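Local coordinates for sucrose 6(F)-phosphate phosphorylase (Thermoanaerobacterium thermosaccharolyticum DSM 571, PDB 6S9V), which belongs to the alpha-amylase family of TIM-barrel proteins and carries, beyond its closed eight-stranded parallel barrel, a five-stranded antiparallel sheet, at residues A[69-74]-A[198-203]; A[27-32]-A[391-396]; A[381-386]-A[442-447]. All coordinates share one frame; numbering follows the deposited sequence.

All three contacts are buried, so their differences lie in chemistry and in the elements they join. Interaction 1 is apolar packing between a barrel loop and the helix 187-202, on the flank of strand 92-97. Interaction 2 sits at the seam where the first and last barrel strands meet, and sets a serine hydroxyl over a tyrosine face. Interaction 3 ties two helices together with an arginine, a carbonyl and a water. Interactions 2 and 3 meet at the last barrel strand: strand 388-392 follows helix 372-384, and V391 CG2 lies 3.8 Å from F383 CZ. Interaction 1 stands apart, its centre about 22 Å from that of interaction 2.

Interaction 1. Residues A[69-74]-A[198-203]; sequences ITYSEI and KTFSNF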
loop_
_atom_site.group_PDB
_atom_site.type_symbol
_atom_site.label_atom_id
_atom_site.label_comp_id
_atom_site.label_asym_id
_atom_site.label_seq_id
_atom_site.Cartn_x
_atom_site.Cartn_y
_atom_site.Cartn_z
ATOM N N ILE A 69 0.893 12.906 -14.566
ATOM C CA ILE A 69 0.590 13.755 -15.718
ATOM C C ILE A 69 0.045 12.938 -16.878
ATOM O O ILE A 69 -0.843 13.396 -17.605
ATOM C CB ILE A 69 1.867 14.526 -16.118
ATOM C CG1 ILE A 69 2.271 15.492 -14.997
ATOM C CG2 ILE A 69 1.673 15.283 -17.433
ATOM C CD1 ILE A 69 3.627 16.139 -15.209
ATOM N N THR A 70 0.587 11.739 -17.070
ATOM C CA THR A 70 0.177 10.842 -18.138
ATOM C C THR A 70 0.631 9.446 -17.749
ATOM O O THR A 70 1.610 9.287 -17.012
ATOM C CB THR A 70 0.778 11.243 -19.493
ATOM O OG1 THR A 70 0.397 10.290 -20.495
ATOM C CG2 THR A 70 2.301 11.291 -19.427
ATOM N N TYR A 71 -0.096 8.441 -18.236
ATOM C CA TYR A 71 0.312 7.051 -18.099
ATOM C C TYR A 71 0.900 6.477 -19.385
ATOM O O TYR A 71 1.299 5.308 -19.405
ATOM C CB TYR A 71 -0.867 6.176 -17.670
ATOM C CG TYR A 71 -1.471 6.506 -16.326
ATOM C CD1 TYR A 71 -2.480 7.455 -16.210
ATOM C CD2 TYR A 71 -1.059 5.845 -15.179
ATOM C CE1 TYR A 71 -3.059 7.733 -14.992
ATOM C CE2 TYR A 71 -1.626 6.129 -13.945
ATOM C CZ TYR A 71 -2.619 7.077 -13.858
ATOM O OH TYR A 71 -3.187 7.343 -12.633
ATOM N N SER A 72 0.950 7.265 -20.455
ATOM C CA SER A 72 1.399 6.756 -21.746
ATOM C C SER A 72 2.914 6.672 -21.845
ATOM O O SER A 72 3.429 6.159 -22.844
ATOM C CB SER A 72 0.839 7.630 -22.872
ATOM O OG SER A 72 1.299 8.965 -22.749
ATOM N N GLU A 73 3.640 7.151 -20.840
ATOM C CA GLU A 73 5.080 6.974 -20.793
ATOM C C GLU A 73 5.512 6.839 -19.343
ATOM O O GLU A 73 4.831 7.296 -18.418
ATOM C CB GLU A 73 5.845 8.131 -21.454
ATOM C CG GLU A 73 5.684 9.447 -20.744
ATOM C CD GLU A 73 6.702 10.499 -21.167
ATOM O OE1 GLU A 73 7.347 10.354 -22.235
ATOM O OE2 GLU A 73 6.841 11.487 -20.419
ATOM N N ILE A 74 6.656 6.206 -19.166
ATOM C CA ILE A 74 7.341 6.196 -17.881
ATOM C C ILE A 74 8.143 7.486 -17.759
ATOM O O ILE A 74 8.670 8.006 -18.750
ATOM C CB ILE A 74 8.238 4.947 -17.769
ATOM C CG1 ILE A 74 7.380 3.671 -17.808
ATOM C CG2 ILE A 74 9.105 5.021 -16.516
ATOM C CD1 ILE A 74 6.293 3.596 -16.754
ATOM N N LYS A 198 -5.461 -0.723 -20.641
ATOM C CA LYS A 198 -4.929 -1.234 -21.901
ATOM C C LYS A 198 -3.423 -1.031 -21.995
ATOM O O LYS A 198 -2.688 -1.936 -22.412
ATOM C CB LYS A 198 -5.640 -0.538 -23.060
ATOM C CG LYS A 198 -5.235 -1.010 -24.429
ATOM C CD LYS A 198 -6.234 -0.535 -25.472
ATOM C CE LYS A 198 -5.938 -1.134 -26.836
ATOM N NZ LYS A 198 -4.812 -0.410 -27.491
ATOM N N THR A 199 -2.948 0.155 -21.620
ATOM C CA THR A 199 -1.513 0.431 -21.622
ATOM C C THR A 199 -0.777 -0.497 -20.663
ATOM O O THR A 199 0.223 -1.126 -21.034
ATOM C CB THR A 199 -1.283 1.895 -21.255
ATOM O OG1 THR A 199 -1.901 2.729 -22.247
ATOM C CG2 THR A 199 0.208 2.209 -21.168
ATOM N N PHE A 200 -1.268 -0.598 -19.424
ATOM C CA PHE A 200 -0.657 -1.486 -18.440
ATOM C C PHE A 200 -0.584 -2.912 -18.971
ATOM O O PHE A 200 0.465 -3.560 -18.913
ATOM C CB PHE A 200 -1.453 -1.471 -17.130
ATOM C CG PHE A 200 -1.247 -0.224 -16.270
ATOM C CD1 PHE A 200 -0.542 0.863 -16.742
ATOM C CD2 PHE A 200 -1.766 -0.164 -14.980
ATOM C CE1 PHE A 200 -0.363 1.980 -15.957
ATOM C CE2 PHE A 200 -1.577 0.964 -14.178
ATOM C CZ PHE A 200 -0.878 2.028 -14.668
ATOM N N SER A 201 -1.709 -3.422 -19.474
ATOM C CA SER A 201 -1.751 -4.792 -19.968
ATOM C C SER A 201 -0.776 -4.992 -21.118
ATOM O O SER A 201 -0.190 -6.072 -21.268
ATOM C CB SER A 201 -3.174 -5.132 -20.414
ATOM O OG SER A 201 -3.232 -6.429 -20.965
ATOM N N ASN A 202 -0.625 -3.973 -21.966
ATOM C CA ASN A 202 0.268 -4.075 -23.110
ATOM C C ASN A 202 1.708 -4.339 -22.683
ATOM O O ASN A 202 2.476 -4.949 -23.435
ATOM C CB ASN A 202 0.181 -2.788 -23.935
ATOM C CG ASN A 202 1.040 -2.832 -25.176
ATOM O OD1 ASN A 202 2.139 -2.274 -25.206
ATOM N ND2 ASN A 202 0.545 -3.495 -26.214
ATOM N N PHE A 203 2.102 -3.879 -21.497
ATOM C CA PHE A 203 3.476 -4.035 -21.034
ATOM C C PHE A 203 3.612 -5.056 -19.908
ATOM O O PHE A 203 4.607 -5.039 -19.178
ATOM C CB PHE A 203 4.036 -2.672 -20.631
ATOM C CG PHE A 203 4.130 -1.710 -21.782
ATOM C CD1 PHE A 203 5.102 -1.876 -22.755
ATOM C CD2 PHE A 203 3.243 -0.654 -21.902
ATOM C CE1 PHE A 203 5.191 -1.006 -23.833
ATOM C CE2 PHE A 203 3.327 0.226 -22.972
ATOM C CZ PHE A 203 4.303 0.049 -23.937
#
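Y71 and F200 make a buried aromatic contact in the TIM barrel, joining the loop between strand 51-54 and helix 81-88 to the C-terminal turn of helix 187-202. Both rings also rest on strand 92-97, Y71 on L97 and F200 on L95, so the pair packs along the flank of that barrel strand. The touch itself is narrow: CD2 of Y71 comes within 3.9 Å of F200 CZ. The planes are turned 69° apart and the centroids are 6.0 Å from each other, so the rings meet obliquely. In Y71, with CG beside the backbone N (chi1 -62°), the ring runs past the tip of F200 and meets it with its CD2 side. Its polar end belongs elsewhere, since OH accepts a hydrogen bond from M98 N, and F58 meets the same ring at a steep angle.

A second touch comes from T199, one residue earlier on the helix. Its methyl CG2, anti to the backbone N, approaches Y71 O to 3.7 Å, while OG1 turns back to the helix and bonds the carbonyl of E195. Y71 O is itself held by NE1 of W81, and W81 stacks on F203 just past the helix, so one tryptophan links both segments. No hydrogen bond runs directly between them. Within the loop, the hydroxyls of T70 and S72 pair up, OG1 to OG at 2.8 Å. Where the helix ends, N202 OD1 lies over the centre of the F203 ring, 3.4 Å above its plane.

Interaction 2. Residues A[27-32]-A[391-396]; sequences PDSLGG and VYYVGL
Y393 lays its side chain across L30 and S29 where the TIM barrel closes, strand 388-392 running beside the first strand, 22-25. Y393 is the first residue of helix 393-396, right after the N-cap Y392. Its CB meets L30 CD1 at 4.0 Å. CG is flanked by both the backbone N and C (chi1 73°), and the ring runs alongside the loop 27-32 and turns one face to it. Along one side, CD2 passes L30 CD2 at 4.1 Å, and the leucine and the tyrosine run antiparallel as they pass. Farther out the partner changes to serine: CE2 lies 3.4 Å from S29 CB, and CZ 3.3 Å from S29 OG. That hydroxyl oxygen sits over the centre of the ring, while V394 CG2 covers the opposite face nearer the rim. At the tip, OH is 3.5 Å from S29 CB and gives its hydrogen bond to the carbonyl of H418.

S29 OG pairs with T25 OG1 and takes a weak bond from Y26 N, so its polar partners lie just before it in the chain, at the end of strand 22-25 and in the residue after it. The loop backbone is bonded in turn to Y420, close along the chain to H418. The chemistry therefore amounts to close van der Waals packing: no hydrogen bond crosses, and the two hydroxyls, though neighbours, are each satisfied by partners beyond this contact.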
loop_
_atom_site.group_PDB
_atom_site.type_symbol
_atom_site.label_atom_id
_atom_site.label_comp_id
_atom_site.label_asym_id
_atom_site.label_seq_id
_atom_site.Cartn_x
_atom_site.Cartn_y
_atom_site.Cartn_z
ATOM N N PRO A 27 10.532 3.635 -8.001
ATOM C CA PRO A 27 11.305 3.370 -9.221
ATOM C C PRO A 27 12.738 3.834 -9.130
ATOM O O PRO A 27 13.585 3.336 -9.883
ATOM C CB PRO A 27 10.537 4.143 -10.305
ATOM C CG PRO A 27 9.760 5.175 -9.568
ATOM C CD PRO A 27 9.414 4.567 -8.236
ATOM N N ASP A 28 13.041 4.767 -8.225
ATOM C CA ASP A 28 14.369 5.347 -8.136
ATOM C C ASP A 28 15.074 5.065 -6.816
ATOM O O ASP A 28 16.218 5.499 -6.643
ATOM C CB ASP A 28 14.295 6.865 -8.359
ATOM C CG ASP A 28 13.309 7.554 -7.418
ATOM O OD1 ASP A 28 12.313 6.921 -7.007
ATOM O OD2 ASP A 28 13.533 8.736 -7.085
ATOM N N SER A 29 14.445 4.338 -5.892
ATOM C CA SER A 29 14.994 4.195 -4.550
ATOM C C SER A 29 15.989 3.050 -4.403
ATOM O O SER A 29 16.614 2.933 -3.341
ATOM C CB SER A 29 13.863 4.020 -3.532
ATOM O OG SER A 29 13.075 2.869 -3.817
ATOM N N LEU A 30 16.172 2.220 -5.428
ATOM C CA LEU A 30 17.209 1.188 -5.434
ATOM C C LEU A 30 18.149 1.460 -6.618
ATOM O O LEU A 30 18.084 0.807 -7.663
ATOM C CB LEU A 30 16.569 -0.227 -5.493
ATOM C CG LEU A 30 15.845 -0.635 -4.200
ATOM C CD1 LEU A 30 15.049 -1.919 -4.378
ATOM C CD2 LEU A 30 16.830 -0.773 -3.043
ATOM N N GLY A 31 19.044 2.432 -6.437
ATOM C CA GLY A 31 20.064 2.731 -7.421
ATOM C C GLY A 31 19.793 3.922 -8.313
ATOM O O GLY A 31 20.720 4.385 -8.989
ATOM N N GLY A 32 18.562 4.428 -8.352
ATOM C CA GLY A 32 18.253 5.675 -9.026
ATOM C C GLY A 32 17.262 5.569 -10.168
ATOM O O GLY A 32 16.646 6.582 -10.527
ATOM N N VAL A 391 7.305 -7.109 1.011
ATOM C CA VAL A 391 8.402 -6.543 1.792
ATOM C C VAL A 391 8.780 -5.204 1.169
ATOM O O VAL A 391 9.137 -5.139 -0.017
ATOM C CB VAL A 391 9.621 -7.480 1.845
ATOM C CG1 VAL A 391 10.803 -6.800 2.548
ATOM C CG2 VAL A 391 9.261 -8.777 2.564
ATOM N N TYR A 392 8.685 -4.143 1.960
ATOM C CA TYR A 392 9.095 -2.817 1.505
ATOM C C TYR A 392 10.617 -2.724 1.465
ATOM O O TYR A 392 11.311 -3.301 2.306
ATOM C CB TYR A 392 8.484 -1.778 2.440
ATOM C CG TYR A 392 8.686 -0.327 2.093
ATOM C CD1 TYR A 392 8.149 0.222 0.940
ATOM C CD2 TYR A 392 9.380 0.509 2.957
ATOM C CE1 TYR A 392 8.307 1.562 0.648
ATOM C CE2 TYR A 392 9.545 1.850 2.673
ATOM C CZ TYR A 392 9.005 2.368 1.526
ATOM O OH TYR A 392 9.170 3.695 1.245
ATOM N N TYR A 393 11.141 -1.982 0.478
ATOM C CA TYR A 393 12.577 -2.016 0.205
ATOM C C TYR A 393 13.396 -1.531 1.397
ATOM O O TYR A 393 14.494 -2.040 1.647
ATOM C CB TYR A 393 12.909 -1.191 -1.043
ATOM C CG TYR A 393 12.831 0.313 -0.857
ATOM C CD1 TYR A 393 11.606 0.960 -0.863
ATOM C CD2 TYR A 393 13.981 1.081 -0.676
ATOM C CE1 TYR A 393 11.517 2.326 -0.697
ATOM C CE2 TYR A 393 13.900 2.450 -0.500
ATOM C CZ TYR A 393 12.664 3.065 -0.514
ATOM O OH TYR A 393 12.555 4.424 -0.351
ATOM N N VAL A 394 12.891 -0.551 2.148
ATOM C CA VAL A 394 13.640 -0.087 3.314
ATOM C C VAL A 394 13.761 -1.207 4.340
ATOM O O VAL A 394 14.839 -1.440 4.903
ATOM C CB VAL A 394 12.984 1.169 3.922
ATOM C CG1 VAL A 394 13.696 1.572 5.240
ATOM C CG2 VAL A 394 13.010 2.312 2.925
ATOM N N GLY A 395 12.660 -1.919 4.595
ATOM C CA GLY A 395 12.698 -3.036 5.523
ATOM C C GLY A 395 13.530 -4.196 5.015
ATOM O O GLY A 395 14.163 -4.902 5.807
ATOM N N LEU A 396 13.562 -4.391 3.700
ATOM C CA LEU A 396 14.424 -5.410 3.116
ATOM C C LEU A 396 15.875 -5.207 3.526
ATOM O O LEU A 396 16.598 -6.177 3.776
ATOM C CB LEU A 396 14.301 -5.374 1.591
ATOM C CG LEU A 396 15.222 -6.322 0.830
ATOM C CD1 LEU A 396 14.847 -7.778 1.117
ATOM C CD2 LEU A 396 15.191 -6.022 -0.670
#

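Interaction 3. Residues A[381-386]-A[442-447]; sequences IQFFTP and RFRNEY
F383 and R444 bring two helix ends together, their CA atoms 6.7 Å apart, the nearest such pair between the C-terminal parts of helices 372-384 and 432-446. T385 lies beyond the first helix, and its OG1 folds back to bond I381 O at 2.8 Å. In the second, Y447 is the first residue to leave helical angles.

R444 reaches across. Its CG is anti to the backbone N, and a bend at chi2 (58°) then carries the chain across F383 at a slant. R444 CG packs on F383 CB at 3.8 Å and on the ring atom CG of F383 at 4.0 Å, with the guanidinium nearly perpendicular to that ring. Past this apolar stretch, R444 NE donates to F383 O at 2.9 Å. The bond is moderately bent, 151° at the hydrogen; the acceptor lies close to the guanidinium plane and the donor is tilted 18° from the carbonyl plane. A water doubles the link, giving one hydrogen bond to F383 O and another to T385 O, each 2.7 Å long. It accepts from R444 NH2 at 3.0 Å, so F383 O takes two hydrogen bonds and the water fixes the arginine to the chain beyond the helix. NH2 also bonds N19 OD1, which further limits rotation of the group.

Both side chains also touch P389 of barrel strand 388-392. On another side, F384 packs on L466 and L477 of the antiparallel sheet, placing these helix ends between barrel and sheet.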
loop_
_atom_site.group_PDB
_atom_site.type_symbol
_atom_site.label_atom_id
_atom_site.label_comp_id
_atom_site.label_asym_id
_atom_site.label_seq_id
_atom_site.Cartn_x
_atom_site.Cartn_y
_atom_site.Cartn_z
ATOM N N ILE A 381 6.298 -14.066 11.408
ATOM C CA ILE A 381 4.861 -13.967 11.642
ATOM C C ILE A 381 4.155 -13.542 10.363
ATOM O O ILE A 381 3.149 -14.135 9.957
ATOM C CB ILE A 381 4.561 -12.989 12.789
ATOM C CG1 ILE A 381 5.094 -13.519 14.121
ATOM C CG2 ILE A 381 3.051 -12.734 12.861
ATOM C CD1 ILE A 381 5.156 -12.443 15.206
ATOM N N GLN A 382 4.668 -12.494 9.714
ATOM C CA GLN A 382 4.060 -12.024 8.474
ATOM C C GLN A 382 3.993 -13.140 7.440
ATOM O O GLN A 382 2.948 -13.371 6.821
ATOM C CB GLN A 382 4.851 -10.840 7.911
ATOM C CG GLN A 382 4.185 -10.221 6.685
ATOM C CD GLN A 382 5.145 -9.474 5.781
ATOM O OE1 GLN A 382 6.267 -9.151 6.164
ATOM N NE2 GLN A 382 4.686 -9.182 4.573
ATOM N N PHE A 383 5.108 -13.847 7.240
ATOM C CA PHE A 383 5.174 -14.845 6.180
ATOM C C PHE A 383 4.345 -16.084 6.505
ATOM O O PHE A 383 3.905 -16.788 5.588
ATOM C CB PHE A 383 6.626 -15.245 5.921
ATOM C CG PHE A 383 7.500 -14.124 5.397
ATOM C CD1 PHE A 383 6.951 -12.933 4.943
ATOM C CD2 PHE A 383 8.877 -14.269 5.369
ATOM C CE1 PHE A 383 7.760 -11.913 4.475
ATOM C CE2 PHE A 383 9.692 -13.255 4.892
ATOM C CZ PHE A 383 9.137 -12.074 4.448
ATOM N N PHE A 384 4.111 -16.371 7.792
ATOM C CA PHE A 384 3.251 -17.481 8.181
ATOM C C PHE A 384 1.772 -17.105 8.217
ATOM O O PHE A 384 0.931 -17.989 8.387
ATOM C CB PHE A 384 3.673 -18.039 9.555
ATOM C CG PHE A 384 4.709 -19.124 9.456
ATOM C CD1 PHE A 384 6.021 -18.820 9.124
ATOM C CD2 PHE A 384 4.363 -20.444 9.653
ATOM C CE1 PHE A 384 6.968 -19.819 9.006
ATOM C CE2 PHE A 384 5.299 -21.448 9.523
ATOM C CZ PHE A 384 6.601 -21.141 9.205
ATOM N N THR A 385 1.445 -15.830 8.083
ATOM C CA THR A 385 0.050 -15.380 8.032
ATOM C C THR A 385 -0.504 -15.584 6.628
ATOM O O THR A 385 0.156 -15.212 5.654
ATOM C CB THR A 385 -0.050 -13.904 8.415
ATOM O OG1 THR A 385 0.407 -13.732 9.761
ATOM C CG2 THR A 385 -1.504 -13.409 8.316
ATOM N N PRO A 386 -1.691 -16.179 6.484
ATOM C CA PRO A 386 -2.268 -16.341 5.142
ATOM C C PRO A 386 -2.387 -15.001 4.428
ATOM O O PRO A 386 -2.799 -13.993 5.009
ATOM C CB PRO A 386 -3.642 -16.961 5.417
ATOM C CG PRO A 386 -3.477 -17.686 6.716
ATOM C CD PRO A 386 -2.518 -16.823 7.523
ATOM N N ARG A 442 13.524 -16.647 1.081
ATOM C CA ARG A 442 13.653 -17.761 0.150
ATOM C C ARG A 442 13.012 -19.028 0.703
ATOM O O ARG A 442 12.441 -19.816 -0.064
ATOM C CB ARG A 442 15.117 -17.992 -0.222
ATOM C CG ARG A 442 15.677 -16.841 -1.062
ATOM C CD ARG A 442 16.726 -17.330 -2.049
ATOM N NE ARG A 442 18.019 -17.567 -1.444
ATOM C CZ ARG A 442 19.012 -18.235 -2.021
ATOM N NH1 ARG A 442 18.878 -18.758 -3.241
ATOM N NH2 ARG A 442 20.150 -18.376 -1.363
ATOM N N PHE A 443 13.081 -19.245 2.018
ATOM C CA PHE A 443 12.341 -20.360 2.593
ATOM C C PHE A 443 10.845 -20.216 2.329
ATOM O O PHE A 443 10.177 -21.183 1.937
ATOM C CB PHE A 443 12.588 -20.480 4.094
ATOM C CG PHE A 443 11.905 -21.675 4.709
ATOM C CD1 PHE A 443 12.484 -22.932 4.631
ATOM C CD2 PHE A 443 10.673 -21.545 5.328
ATOM C CE1 PHE A 443 11.848 -24.052 5.175
ATOM C CE2 PHE A 443 10.039 -22.653 5.886
ATOM C CZ PHE A 443 10.630 -23.903 5.809
ATOM N N ARG A 444 10.307 -19.007 2.518
ATOM C CA ARG A 444 8.887 -18.761 2.269
ATOM C C ARG A 444 8.524 -18.938 0.794
ATOM O O ARG A 444 7.374 -19.276 0.473
ATOM C CB ARG A 444 8.529 -17.358 2.765
ATOM C CG ARG A 444 7.115 -16.906 2.490
ATOM C CD ARG A 444 6.064 -17.833 3.074
ATOM N NE ARG A 444 4.729 -17.280 2.858
ATOM C CZ ARG A 444 4.110 -17.262 1.680
ATOM N NH1 ARG A 444 4.704 -17.776 0.615
ATOM N NH2 ARG A 444 2.902 -16.723 1.563
ATOM N N ASN A 445 9.474 -18.703 -0.117
ATOM C CA ASN A 445 9.216 -18.912 -1.538
ATOM C C ASN A 445 9.397 -20.360 -1.965
ATOM O O ASN A 445 8.782 -20.791 -2.947
ATOM C CB ASN A 445 10.139 -18.050 -2.397
ATOM C CG ASN A 445 9.801 -16.586 -2.309
ATOM O OD1 ASN A 445 8.695 -16.220 -1.903
ATOM N ND2 ASN A 445 10.754 -15.731 -2.691
ATOM N N GLU A 446 10.253 -21.113 -1.276
ATOM C CA GLU A 446 10.639 -22.436 -1.742
ATOM C C GLU A 446 9.854 -23.556 -1.078
ATOM O O GLU A 446 9.559 -24.564 -1.728
ATOM C CB GLU A 446 12.134 -22.691 -1.487
ATOM C CG GLU A 446 13.104 -21.830 -2.289
ATOM C CD GLU A 446 14.540 -21.933 -1.771
ATOM O OE1 GLU A 446 14.740 -22.551 -0.707
ATOM O OE2 GLU A 446 15.468 -21.408 -2.430
ATOM N N TYR A 447 9.500 -23.421 0.195
ATOM C CA TYR A 447 8.935 -24.557 0.907
ATOM C C TYR A 447 7.461 -24.723 0.563
ATOM O O TYR A 447 6.665 -23.795 0.713
ATOM C CB TYR A 447 9.130 -24.417 2.411
ATOM C CG TYR A 447 8.969 -25.762 3.084
ATOM C CD1 TYR A 447 9.899 -26.776 2.880
ATOM C CD2 TYR A 447 7.864 -26.036 3.869
ATOM C CE1 TYR A 447 9.741 -28.022 3.469
ATOM C CE2 TYR A 447 7.702 -27.269 4.462
ATOM C CZ TYR A 447 8.636 -28.255 4.261
ATOM O OH TYR A 447 8.450 -29.479 4.848
HETATM O O HOH W 1 1.541 -17.065 4.269
#